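Side-chain contacts in extracellular solute-binding protein family 1 (PDB 5CI5), which binds the sugar alpha-D-tagatopyranose, probably delivering it to an ABC transporter as the extracellular solute-binding component: residues N237-A242 with D248-M253; M253-R258 with P270-A275; N241-H246 with V390-L395. One frame throughout, in Å; residues are numbered along the deposited sequence.

Contact 1 of 3, residues N237-A242 with D248-M253; sequences NVSPNA and DDYRNM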
loop_
_atom_site.group_PDB
_atom_site.type_symbol
_atom_site.label_atom_id
_atom_site.label_comp_id
_atom_site.label_asym_id
_atom_site.label_seq_id
_atom_site.Cartn_x
_atom_site.Cartn_y
_atom_site.Cartn_z
ATOM N N ASN A 237 5.132 -6.363 -23.924
ATOM C CA ASN A 237 3.711 -6.729 -23.935
ATOM C C ASN A 237 3.404 -7.934 -23.056
ATOM O O ASN A 237 2.814 -8.907 -23.534
ATOM C CB ASN A 237 3.255 -7.013 -25.368
ATOM C CG ASN A 237 1.756 -7.097 -25.495
ATOM O OD1 ASN A 237 1.010 -6.467 -24.740
ATOM N ND2 ASN A 237 1.306 -7.884 -26.454
ATOM N N VAL A 238 3.783 -7.873 -21.776
ATOM C CA VAL A 238 3.493 -8.964 -20.842
ATOM C C VAL A 238 2.403 -8.627 -19.817
ATOM O O VAL A 238 2.085 -9.435 -18.945
ATOM C CB VAL A 238 4.759 -9.411 -20.087
ATOM C CG1 VAL A 238 5.746 -10.028 -21.072
ATOM C CG2 VAL A 238 5.382 -8.268 -19.304
ATOM N N SER A 239 1.822 -7.448 -19.970
ATOM C CA SER A 239 0.809 -6.906 -19.070
ATOM C C SER A 239 -0.520 -6.662 -19.774
ATOM O O SER A 239 -0.560 -6.294 -20.960
ATOM C CB SER A 239 1.306 -5.574 -18.498
ATOM O OG SER A 239 0.414 -5.045 -17.525
ATOM N N PRO A 240 -1.618 -6.810 -19.037
ATOM C CA PRO A 240 -2.857 -6.200 -19.522
ATOM C C PRO A 240 -2.657 -4.687 -19.658
ATOM O O PRO A 240 -1.682 -4.128 -19.139
ATOM C CB PRO A 240 -3.874 -6.541 -18.426
ATOM C CG PRO A 240 -3.284 -7.696 -17.707
ATOM C CD PRO A 240 -1.809 -7.450 -17.736
ATOM N N ASN A 241 -3.597 -4.019 -20.313
ATOM C CA ASN A 241 -3.482 -2.596 -20.587
ATOM C C ASN A 241 -3.191 -1.765 -19.341
ATOM O O ASN A 241 -4.067 -1.544 -18.511
ATOM C CB ASN A 241 -4.776 -2.099 -21.239
ATOM C CG ASN A 241 -4.643 -0.699 -21.803
ATOM O OD1 ASN A 241 -3.752 0.066 -21.418
ATOM N ND2 ASN A 241 -5.540 -0.351 -22.715
ATOM N N ALA A 242 -1.942 -1.325 -19.217
ATOM C CA ALA A 242 -1.469 -0.710 -17.988
ATOM C C ALA A 242 -2.155 0.623 -17.699
ATOM O O ALA A 242 -2.268 1.037 -16.552
ATOM C CB ALA A 242 0.043 -0.515 -18.041
ATOM N N ASP A 248 -4.712 -4.077 -7.928
ATOM C CA ASP A 248 -5.883 -4.726 -7.359
ATOM C C ASP A 248 -6.635 -5.482 -8.458
ATOM O O ASP A 248 -7.088 -6.608 -8.238
ATOM C CB ASP A 248 -6.786 -3.721 -6.667
ATOM C CG ASP A 248 -6.093 -3.013 -5.516
ATOM O OD1 ASP A 248 -5.422 -3.718 -4.731
ATOM O OD2 ASP A 248 -6.249 -1.776 -5.355
ATOM N N ASP A 249 -6.722 -4.878 -9.642
ATOM C CA ASP A 249 -7.255 -5.550 -10.818
ATOM C C ASP A 249 -6.437 -6.813 -11.129
ATOM O O ASP A 249 -6.988 -7.896 -11.378
ATOM C CB ASP A 249 -7.242 -4.603 -12.015
ATOM C CG ASP A 249 -7.966 -3.315 -11.739
ATOM O OD1 ASP A 249 -9.102 -3.393 -11.235
ATOM O OD2 ASP A 249 -7.397 -2.227 -11.999
ATOM N N TYR A 250 -5.119 -6.682 -11.069
ATOM C CA TYR A 250 -4.244 -7.817 -11.385
ATOM C C TYR A 250 -4.414 -8.949 -10.372
ATOM O O TYR A 250 -4.310 -10.120 -10.750
ATOM C CB TYR A 250 -2.788 -7.367 -11.474
ATOM C CG TYR A 250 -2.545 -6.353 -12.579
ATOM C CD1 TYR A 250 -3.182 -6.474 -13.809
ATOM C CD2 TYR A 250 -1.694 -5.254 -12.392
ATOM C CE1 TYR A 250 -2.960 -5.557 -14.816
ATOM C CE2 TYR A 250 -1.484 -4.330 -13.385
ATOM C CZ TYR A 250 -2.120 -4.483 -14.603
ATOM O OH TYR A 250 -1.920 -3.604 -15.627
ATOM N N ARG A 251 -4.648 -8.626 -9.099
ATOM C CA ARG A 251 -4.877 -9.651 -8.082
ATOM C C ARG A 251 -6.155 -10.417 -8.407
ATOM O O ARG A 251 -6.212 -11.643 -8.295
ATOM C CB ARG A 251 -4.971 -9.037 -6.677
ATOM C CG ARG A 251 -5.179 -10.039 -5.572
ATOM C CD ARG A 251 -5.495 -9.367 -4.236
ATOM N NE ARG A 251 -6.738 -8.608 -4.283
ATOM C CZ ARG A 251 -6.823 -7.273 -4.263
ATOM N NH1 ARG A 251 -5.747 -6.493 -4.174
ATOM N NH2 ARG A 251 -8.016 -6.707 -4.304
ATOM N N ASN A 252 -7.197 -9.696 -8.808
ATOM C CA ASN A 252 -8.434 -10.360 -9.163
ATOM C C ASN A 252 -8.283 -11.212 -10.426
ATOM O O ASN A 252 -8.846 -12.295 -10.520
ATOM C CB ASN A 252 -9.543 -9.316 -9.294
ATOM C CG ASN A 252 -10.030 -8.841 -7.931
ATOM O OD1 ASN A 252 -10.329 -9.657 -7.076
ATOM N ND2 ASN A 252 -10.050 -7.529 -7.711
HETATM N N MSE A 253 -7.467 -10.758 -11.366
HETATM C CA MSE A 253 -7.200 -11.534 -12.572
HETATM C C MSE A 253 -6.334 -12.729 -12.226
HETATM O O MSE A 253 -6.483 -13.816 -12.818
HETATM C CB MSE A 253 -6.529 -10.672 -13.631
HETATM C CG MSE A 253 -7.428 -9.556 -14.134
HETATM SE SE MSE A 253 -6.494 -8.393 -15.359
HETATM C CE MSE A 253 -7.816 -6.980 -15.506
#
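Y250 meets P240 and S239 where the loop 237-242 lies against helix 247-255. At the start of the helix segment D248 OD1 takes a salt bridge from R251 NH1 at 2.8 Å, in the guanidinium plane, and D248 OD2 accepts from H191 and from Q32, a residue of the tagatose pocket. Y250 does most of the touching. With CG anti to the carbonyl carbon (chi1 -62°), the ring reaches out to the loop, and CE1 packs 3.6 Å from P240 CG, which approaches the tyrosine ring obliquely. In this solute-binding-protein fold the loop leads directly into helix 247-255, and the tyrosine ties both to a third part of the chain, its OH being hydrogen-bonded to the carbonyl of V184. S239 OG lies 3.3 Å from that OH; it donates to P240 O (2.8 Å), in the carbonyl plane on a lone pair, and is bonded to the backbone N of V184. One turn after D249, selenomethionine M253 extends its chain past the proline in the opposite direction, bringing SE to 4.0 Å from P240 CG.

Contact 2 of 3, residues M253-R258 with P270-A275; sequences MMAQNR and PLIEAA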
loop_
_atom_site.group_PDB
_atom_site.type_symbol
_atom_site.label_atom_id
_atom_site.label_comp_id
_atom_site.label_asym_id
_atom_site.label_seq_id
_atom_site.Cartn_x
_atom_site.Cartn_y
_atom_site.Cartn_z
HETATM N N MSE A 253 -7.467 -10.758 -11.366
HETATM C CA MSE A 253 -7.200 -11.534 -12.572
HETATM C C MSE A 253 -6.334 -12.729 -12.226
HETATM O O MSE A 253 -6.483 -13.816 -12.818
HETATM C CB MSE A 253 -6.529 -10.672 -13.631
HETATM C CG MSE A 253 -7.428 -9.556 -14.134
HETATM SE SE MSE A 253 -6.494 -8.393 -15.359
HETATM C CE MSE A 253 -7.816 -6.980 -15.506
HETATM N N MSE A 254 -5.441 -12.555 -11.260
HETATM C CA MSE A 254 -4.605 -13.661 -10.838
HETATM C C MSE A 254 -5.490 -14.791 -10.269
HETATM O O MSE A 254 -5.224 -15.974 -10.484
HETATM C CB MSE A 254 -3.569 -13.197 -9.812
HETATM C CG MSE A 254 -2.610 -14.279 -9.433
HETATM SE SE MSE A 254 -1.226 -13.661 -8.203
HETATM C CE MSE A 254 -0.402 -12.304 -9.342
ATOM N N ALA A 255 -6.536 -14.418 -9.547
ATOM C CA ALA A 255 -7.454 -15.392 -8.962
ATOM C C ALA A 255 -8.186 -16.167 -10.061
ATOM O O ALA A 255 -8.706 -17.257 -9.820
ATOM C CB ALA A 255 -8.426 -14.696 -8.051
ATOM N N GLN A 256 -8.242 -15.598 -11.257
ATOM C CA GLN A 256 -8.811 -16.288 -12.407
ATOM C C GLN A 256 -7.752 -16.994 -13.248
ATOM O O GLN A 256 -8.058 -17.450 -14.334
ATOM C CB GLN A 256 -9.552 -15.312 -13.304
ATOM C CG GLN A 256 -10.715 -14.568 -12.649
ATOM C CD GLN A 256 -11.380 -13.630 -13.639
ATOM O OE1 GLN A 256 -10.703 -12.871 -14.333
ATOM N NE2 GLN A 256 -12.710 -13.687 -13.724
ATOM N N ASN A 257 -6.524 -17.082 -12.741
ATOM C CA ASN A 257 -5.386 -17.643 -13.480
ATOM C C ASN A 257 -5.140 -16.972 -14.832
ATOM O O ASN A 257 -4.790 -17.631 -15.812
ATOM C CB ASN A 257 -5.597 -19.154 -13.636
ATOM C CG ASN A 257 -5.808 -19.834 -12.303
ATOM O OD1 ASN A 257 -5.032 -19.647 -11.369
ATOM N ND2 ASN A 257 -6.897 -20.584 -12.185
ATOM N N ARG A 258 -5.252 -15.641 -14.865
ATOM C CA ARG A 258 -4.979 -14.881 -16.088
ATOM C C ARG A 258 -3.775 -13.961 -15.972
ATOM O O ARG A 258 -3.250 -13.532 -16.982
ATOM C CB ARG A 258 -6.194 -14.050 -16.469
ATOM C CG ARG A 258 -7.403 -14.933 -16.770
ATOM C CD ARG A 258 -8.283 -14.314 -17.799
ATOM N NE ARG A 258 -8.826 -13.056 -17.335
ATOM C CZ ARG A 258 -8.492 -11.855 -17.794
ATOM N NH1 ARG A 258 -9.088 -10.799 -17.272
ATOM N NH2 ARG A 258 -7.579 -11.687 -18.747
ATOM N N PRO A 270 -6.158 -12.204 2.113
ATOM C CA PRO A 270 -7.599 -12.472 2.273
ATOM C C PRO A 270 -8.410 -12.113 1.035
ATOM O O PRO A 270 -9.439 -12.748 0.735
ATOM C CB PRO A 270 -7.991 -11.599 3.477
ATOM C CG PRO A 270 -6.912 -10.538 3.567
ATOM C CD PRO A 270 -5.660 -11.256 3.125
ATOM N N LEU A 271 -7.945 -11.108 0.302
ATOM C CA LEU A 271 -8.705 -10.638 -0.851
ATOM C C LEU A 271 -8.640 -11.633 -2.005
ATOM O O LEU A 271 -9.651 -11.884 -2.657
ATOM C CB LEU A 271 -8.202 -9.262 -1.292
ATOM C CG LEU A 271 -8.356 -8.195 -0.196
ATOM C CD1 LEU A 271 -7.700 -6.877 -0.630
ATOM C CD2 LEU A 271 -9.806 -7.942 0.178
ATOM N N ILE A 272 -7.480 -12.206 -2.266
ATOM C CA ILE A 272 -7.373 -13.121 -3.402
ATOM C C ILE A 272 -8.134 -14.404 -3.067
ATOM O O ILE A 272 -8.765 -14.994 -3.949
ATOM C CB ILE A 272 -5.896 -13.406 -3.792
ATOM C CG1 ILE A 272 -5.838 -13.930 -5.238
ATOM C CG2 ILE A 272 -5.175 -14.333 -2.789
ATOM C CD1 ILE A 272 -4.435 -14.155 -5.789
ATOM N N GLU A 273 -8.104 -14.806 -1.796
ATOM C CA GLU A 273 -8.761 -16.043 -1.365
ATOM C C GLU A 273 -10.268 -15.866 -1.346
ATOM O O GLU A 273 -11.004 -16.813 -1.610
ATOM C CB GLU A 273 -8.227 -16.497 0.008
ATOM C CG GLU A 273 -6.779 -17.035 -0.089
ATOM C CD GLU A 273 -6.070 -17.209 1.247
ATOM O OE1 GLU A 273 -6.713 -17.076 2.313
ATOM O OE2 GLU A 273 -4.847 -17.469 1.236
ATOM N N ALA A 274 -10.730 -14.655 -1.061
ATOM C CA ALA A 274 -12.155 -14.355 -1.188
ATOM C C ALA A 274 -12.622 -14.424 -2.647
ATOM O O ALA A 274 -13.714 -14.927 -2.927
ATOM C CB ALA A 274 -12.463 -12.990 -0.602
ATOM N N ALA A 275 -11.792 -13.945 -3.573
ATOM C CA ALA A 275 -12.132 -13.951 -5.005
ATOM C C ALA A 275 -12.194 -15.371 -5.573
ATOM O O ALA A 275 -12.990 -15.652 -6.469
ATOM C CB ALA A 275 -11.106 -13.129 -5.789
#
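Two short helices, 247-255 and 268-275, meet near their C-terminal ends, at A255, whose side chain is a single methyl. Its CB points at the partner helix and touches two side chains there, A275 CB at 3.8 Å and I272 CG1 at 3.9 Å. The CA atoms of A255 and I272 are 6.0 Å apart, consistent with a small residue at the point of approach. In I272, CG1 stands anti to the backbone N (chi1 -160°), and the extended chain beyond it places CD1 against M254, 4.0 Å from SE. That selenomethionine runs obliquely to the isoleucine: its own first torsion (chi1 -175°) and an extended second one bring CG and SE along I272 CD1, and the bend at chi3 (-61°) then takes CE its own way. The interface is apolar, between two helices of the same solute-binding-protein chain, and I272 also lies on R251 one turn earlier in helix 247-255. Just past A255 that helix is closed by a Schellman motif: N257, with positive phi, is its C-prime residue, R258 N bonds back to M253 O (3.0 Å), and N257 N to M254 O (2.8 Å). M253 O also accepts from Q256 N, the two donors arriving from opposite faces of its plane. N257 OD1 is hydrogen-bonded to N144 ND2, on strand 140-144, and A255 O is bonded by N276 just beyond the second helix. A275, by contrast with the buried A255 and I272, is exposed, its methyl also lying on N252.

Contact 3 of 3, residues N241-H246 with V390-L395; sequences NAIQYH and VLLGEL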
loop_
_atom_site.group_PDB
_atom_site.type_symbol
_atom_site.label_atom_id
_atom_site.label_comp_id
_atom_site.label_asym_id
_atom_site.label_seq_id
_atom_site.Cartn_x
_atom_site.Cartn_y
_atom_site.Cartn_z
ATOM N N ASN A 241 -3.597 -4.019 -20.313
ATOM C CA ASN A 241 -3.482 -2.596 -20.587
ATOM C C ASN A 241 -3.191 -1.765 -19.341
ATOM O O ASN A 241 -4.067 -1.544 -18.511
ATOM C CB ASN A 241 -4.776 -2.099 -21.239
ATOM C CG ASN A 241 -4.643 -0.699 -21.803
ATOM O OD1 ASN A 241 -3.752 0.066 -21.418
ATOM N ND2 ASN A 241 -5.540 -0.351 -22.715
ATOM N N ALA A 242 -1.942 -1.325 -19.217
ATOM C CA ALA A 242 -1.469 -0.710 -17.988
ATOM C C ALA A 242 -2.155 0.623 -17.699
ATOM O O ALA A 242 -2.268 1.037 -16.552
ATOM C CB ALA A 242 0.043 -0.515 -18.041
ATOM N N ILE A 243 -2.609 1.309 -18.744
ATOM C CA ILE A 243 -3.300 2.576 -18.549
ATOM C C ILE A 243 -4.625 2.361 -17.807
ATOM O O ILE A 243 -5.074 3.263 -17.086
ATOM C CB ILE A 243 -3.536 3.292 -19.914
ATOM C CG1 ILE A 243 -2.242 3.943 -20.389
ATOM C CG2 ILE A 243 -4.655 4.339 -19.816
ATOM C CD1 ILE A 243 -1.742 5.080 -19.489
ATOM N N GLN A 244 -5.230 1.181 -17.962
ATOM C CA GLN A 244 -6.538 0.879 -17.385
ATOM C C GLN A 244 -6.512 0.131 -16.063
ATOM O O GLN A 244 -7.506 0.144 -15.333
ATOM C CB GLN A 244 -7.373 0.016 -18.336
ATOM C CG GLN A 244 -7.689 0.616 -19.666
ATOM C CD GLN A 244 -8.461 -0.373 -20.523
ATOM O OE1 GLN A 244 -7.927 -1.401 -20.929
ATOM N NE2 GLN A 244 -9.730 -0.086 -20.768
ATOM N N TYR A 245 -5.416 -0.566 -15.788
ATOM C CA TYR A 245 -5.386 -1.534 -14.683
ATOM C C TYR A 245 -4.240 -1.320 -13.723
ATOM O O TYR A 245 -3.179 -0.819 -14.095
ATOM C CB TYR A 245 -5.306 -2.964 -15.237
ATOM C CG TYR A 245 -6.481 -3.319 -16.135
ATOM C CD1 TYR A 245 -7.776 -3.315 -15.641
ATOM C CD2 TYR A 245 -6.279 -3.672 -17.447
ATOM C CE1 TYR A 245 -8.848 -3.649 -16.443
ATOM C CE2 TYR A 245 -7.332 -4.005 -18.264
ATOM C CZ TYR A 245 -8.628 -3.984 -17.759
ATOM O OH TYR A 245 -9.722 -4.325 -18.556
ATOM N N HIS A 246 -4.445 -1.769 -12.489
ATOM C CA HIS A 246 -3.415 -1.698 -11.465
ATOM C C HIS A 246 -3.427 -2.967 -10.610
ATOM O O HIS A 246 -4.233 -3.885 -10.840
ATOM C CB HIS A 246 -3.581 -0.433 -10.589
ATOM C CG HIS A 246 -4.936 -0.291 -9.970
ATOM N ND1 HIS A 246 -5.472 -1.234 -9.128
ATOM C CD2 HIS A 246 -5.831 0.726 -10.030
ATOM C CE1 HIS A 246 -6.660 -0.818 -8.711
ATOM N NE2 HIS A 246 -6.905 0.360 -9.253
ATOM N N VAL A 390 4.269 8.240 -20.820
ATOM C CA VAL A 390 5.111 7.303 -21.549
ATOM C C VAL A 390 4.258 6.173 -22.133
ATOM O O VAL A 390 4.390 5.834 -23.321
ATOM C CB VAL A 390 6.230 6.734 -20.649
ATOM C CG1 VAL A 390 6.963 5.605 -21.366
ATOM C CG2 VAL A 390 7.162 7.840 -20.258
ATOM N N LEU A 391 3.371 5.598 -21.322
ATOM C CA LEU A 391 2.539 4.488 -21.771
ATOM C C LEU A 391 1.664 4.909 -22.957
ATOM O O LEU A 391 1.426 4.117 -23.858
ATOM C CB LEU A 391 1.651 3.984 -20.628
ATOM C CG LEU A 391 2.392 3.292 -19.492
ATOM C CD1 LEU A 391 1.427 2.977 -18.351
ATOM C CD2 LEU A 391 3.047 2.018 -19.978
ATOM N N LEU A 392 1.219 6.160 -22.939
ATOM C CA LEU A 392 0.334 6.693 -23.970
ATOM C C LEU A 392 1.091 7.115 -25.213
ATOM O O LEU A 392 0.472 7.422 -26.244
ATOM C CB LEU A 392 -0.451 7.887 -23.433
ATOM C CG LEU A 392 -1.510 7.634 -22.356
ATOM C CD1 LEU A 392 -1.881 8.924 -21.646
ATOM C CD2 LEU A 392 -2.730 6.992 -22.995
ATOM N N GLY A 393 2.419 7.138 -25.123
ATOM C CA GLY A 393 3.259 7.501 -26.256
ATOM C C GLY A 393 3.305 9.001 -26.494
ATOM O O GLY A 393 3.712 9.464 -27.576
ATOM N N GLU A 394 2.900 9.769 -25.482
ATOM C CA GLU A 394 2.883 11.229 -25.584
ATOM C C GLU A 394 4.269 11.802 -25.363
ATOM O O GLU A 394 4.623 12.815 -25.956
ATOM C CB GLU A 394 1.871 11.829 -24.596
ATOM C CG GLU A 394 0.438 11.419 -24.939
ATOM C CD GLU A 394 -0.580 11.806 -23.898
ATOM O OE1 GLU A 394 -0.189 12.255 -22.794
ATOM O OE2 GLU A 394 -1.790 11.647 -24.191
ATOM N N LEU A 395 5.052 11.145 -24.514
ATOM C CA LEU A 395 6.406 11.580 -24.227
ATOM C C LEU A 395 7.360 10.400 -24.208
ATOM O O LEU A 395 6.964 9.291 -23.840
ATOM C CB LEU A 395 6.480 12.286 -22.867
ATOM C CG LEU A 395 5.734 13.598 -22.629
ATOM C CD1 LEU A 395 5.960 14.035 -21.173
ATOM C CD2 LEU A 395 6.209 14.658 -23.624
#
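I243 lies over L391 and L392, and the contact divides into a close apolar centre and a more open margin. At the centre the isoleucine's CD1 reaches L391 CB at 3.7 Å, the two chains sliding past each other in opposite directions. Its CG1 stands anti to the carbonyl carbon (chi1 -77°), which carries the terminal methyl out to the end of helix 376-391. Beside it A242, which is buried, sets its CB 3.8 Å from L391 CD1, so that the leucine's branch is touched by both residues of the loop. The margin is formed by L392, an exposed residue whose side chain crosses that of I243 at about a right angle: its CG is 3.8 Å from I243 CD1, and its CD2 approaches I243 CG1 at 4.0 Å. The loop is irregular, and its partner is the end of helix 376-391 with the turn after it. In the loop an Asx turn is made by N241, whose OD1 accepts from I243 N at 3.2 Å, the donor tilted 31° from the carbonyl plane. On the helix side G393 has positive phi, which glycine readily adopts, and closes the helix with a Schellman motif. L392 and G393 are exposed, whereas A242 is buried. Helix 220-234 underlies both partners, A233 touching A242 and L391 alike, and K234 bonding the carbonyl of V390, while helix 397-413 packs on V390 and L395 from beyond the turn.

In the fold
Following the chain from the N terminus, helix 220-234 leads into the loop from which contacts 1 and 3 both start, sharing N241 and A242. Contact 1 closes first and locally, folding the loop back on helix 247-255 across five intervening residues. Contact 2 follows in series, sharing M253 with contact 1, and joins the end of that helix to helix 268-275 across eleven residues that include strand 261-264. Contact 3 closes a far longer span, 143 residues, and contact 2 falls within it. It brings the end of helix 376-391 to the loop. The centres of contacts 2 and 3 are about 24 Å apart, with Y245 touching M253 between them.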